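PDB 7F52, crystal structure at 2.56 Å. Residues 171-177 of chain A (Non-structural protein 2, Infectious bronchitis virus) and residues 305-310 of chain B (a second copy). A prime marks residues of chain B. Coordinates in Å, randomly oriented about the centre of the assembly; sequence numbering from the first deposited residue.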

# COMPACT_ATOMS: atom_id res chain seq x y z
N MET A 171 -20.64 2.92 12.56
CA MET A 171 -21.12 4.06 11.76
C MET A 171 -19.97 5.01 11.31
O MET A 171 -19.94 5.39 10.14
N ASP A 172 -19.05 5.34 12.21
CA ASP A 172 -17.90 6.20 11.91
C ASP A 172 -16.98 5.62 10.83
O ASP A 172 -16.50 6.34 9.98
N ALA A 173 -16.75 4.32 10.90
CA ALA A 173 -15.85 3.63 9.99
C ALA A 173 -16.47 3.44 8.61
O ALA A 173 -15.78 3.13 7.64
N LEU A 174 -17.78 3.64 8.53
CA LEU A 174 -18.51 3.39 7.30
C LEU A 174 -18.45 4.62 6.39
O LEU A 174 -18.24 4.49 5.18
N GLY A 175 -18.64 5.80 6.97
CA GLY A 175 -18.54 7.04 6.22
C GLY A 175 -19.90 7.61 5.87
O GLY A 175 -20.89 6.90 5.92
N SER A 176 -19.97 8.89 5.54
CA SER A 176 -21.24 9.45 5.12
C SER A 176 -21.64 8.88 3.75
O SER A 176 -22.81 8.92 3.37
N ASN A 177 -20.68 8.35 3.00
CA ASN A 177 -21.02 7.73 1.73
C ASN A 177 -21.36 6.48 2.58
O ASN A 177 -20.81 6.31 3.68
N VAL B 305 -8.60 7.32 3.51
CA VAL B 305 -9.28 7.89 4.65
C VAL B 305 -10.80 7.65 4.56
O VAL B 305 -11.33 7.43 3.47
N VAL B 306 -11.48 7.65 5.71
CA VAL B 306 -12.95 7.59 5.71
C VAL B 306 -13.52 8.96 6.09
O VAL B 306 -13.15 9.55 7.11
N VAL B 307 -14.39 9.48 5.24
CA VAL B 307 -14.96 10.80 5.43
C VAL B 307 -16.32 10.70 6.12
O VAL B 307 -17.24 10.06 5.61
N ARG B 308 -16.46 11.33 7.29
CA ARG B 308 -17.70 11.26 8.06
C ARG B 308 -18.72 12.30 7.62
O ARG B 308 -19.87 12.24 8.03
N GLY B 309 -18.32 13.25 6.79
CA GLY B 309 -19.21 14.30 6.32
C GLY B 309 -18.46 15.61 6.09
O GLY B 309 -17.28 15.71 6.38
N MET B 310 -19.16 16.60 5.54
CA MET B 310 -18.62 17.93 5.27
C MET B 310 -18.69 18.86 6.50
O MET B 310 -19.75 18.97 7.13

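The apolar part of this contact is built from one side chain set against the end of a helix. Val306′ points its CA-to-CB bond toward the other copy, and in its t rotamer (chi1 164°) it sends both methyls onto backbone. Its CG1 lies 3.4 Å from Asp172 O and 3.7 Å from Gly175 CA, while its CG2 sits 3.6 Å from Ala173 O. Ala173 and Leu174, the latter with chi1 m and chi2 t, turn their own side chains away, so what they offer the valine is the main chain of the last helical turn. The branched side chain sets one methyl by Asp172 O and the other by Ala173 O.

Glycine lets the chains come close. Gly175 is the first residue to leave helical geometry, with phi at 102° and psi at 161°, and those angles alone call for glycine, because a CB would jam against the carbonyl oxygen of Leu174. The contact adds a second reason: an ideal CB would stand 3.3 Å from Val307′ O and a tight 3.4 Å from Val306′ CG1. With no side chain in the way, Gly175 CA approaches Val307′ O to 3.3 Å. Gly309′ is likewise held to glycine by its own backbone angles, and its CA lies 3.9 Å from Ser176 OG.

Hydrogen bonding centres on the carbonyl of Val307′, whose side chain (chi1 t) points sideways. Ser176 N donates to Val307′ O at 3.0 Å with an N-H...O angle of 162°, joining the turn after the helix to the strand. The same oxygen accepts from water 1, 2.8 Å from the water O. That water in turn accepts from Asn177 N and donates to Asn177 OD1, each 2.9 Å from its O, so Asn177, with chi1 m, reaches the strand through solvent. Ser176 points toward the strand in rotamer p, and its CB packs 3.5 Å from Arg308′ O.

The last interaction is a charged pair, Asp172 and Arg308′. The CA-to-CB bond of Arg308′ points away, but an m chi1 followed by extended t, t torsions lets the end of the chain come nearer, within reach of Asp172, which is set sideways with chi1 m. Asp172 OD1 touches Arg308′ CD at 3.6 Å and forms a long salt bridge to Arg308′ NE, also 3.6 Å. The carboxylate lies over one face of the guanidinium, so charge alone links them and no N-H is aimed at OD1; Arg308′ NH2 is hydrogen-bonded elsewhere in the structure.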

# COMPACT_ATOMS: atom_id res chain seq x y z
CB MET A 171 -22.18 4.86 12.54
CG MET A 171 -23.41 4.04 12.91
SD MET A 171 -24.16 3.13 11.53
CE MET A 171 -23.95 1.46 12.12
CB ASP A 172 -17.05 6.46 13.16
CG ASP A 172 -17.56 7.63 13.99
OD1 ASP A 172 -18.37 8.42 13.45
OD2 ASP A 172 -17.13 7.76 15.16
CB ALA A 173 -15.46 2.27 10.56
CB LEU A 174 -19.96 2.99 7.60
CG LEU A 174 -20.23 1.51 7.88
CD1 LEU A 174 -21.71 1.28 8.27
CD2 LEU A 174 -19.88 0.66 6.68
CB SER A 176 -21.20 10.98 5.10
OG SER A 176 -20.51 11.48 3.95
CB ASN A 177 -19.76 7.29 0.98
CG ASN A 177 -19.13 8.43 0.16
OD1 ASN A 177 -17.93 8.70 0.26
ND2 ASN A 177 -19.94 9.10 -0.65
CB VAL B 305 -8.98 9.41 4.75
CG1 VAL B 305 -7.51 9.63 4.91
CG2 VAL B 305 -9.50 10.18 3.54
CB VAL B 306 -13.49 6.50 6.67
CG1 VAL B 306 -14.97 6.71 6.95
CG2 VAL B 306 -13.27 5.11 6.07
CB VAL B 307 -15.08 11.54 4.08
CG1 VAL B 307 -15.58 12.96 4.26
CG2 VAL B 307 -13.74 11.57 3.40
CB ARG B 308 -17.43 11.43 9.55
CG ARG B 308 -16.49 10.41 10.14
CD ARG B 308 -16.27 10.64 11.64
NE ARG B 308 -15.23 9.76 12.16
CZ ARG B 308 -14.74 9.82 13.39
NH1 ARG B 308 -15.20 10.72 14.24
NH2 ARG B 308 -13.79 8.97 13.77
CB MET B 310 -19.37 18.53 4.07
CG MET B 310 -18.80 19.86 3.53
SD MET B 310 -17.60 19.72 2.18
CE MET B 310 -18.66 19.57 0.73
O HOH W 1 -17.82 8.90 3.16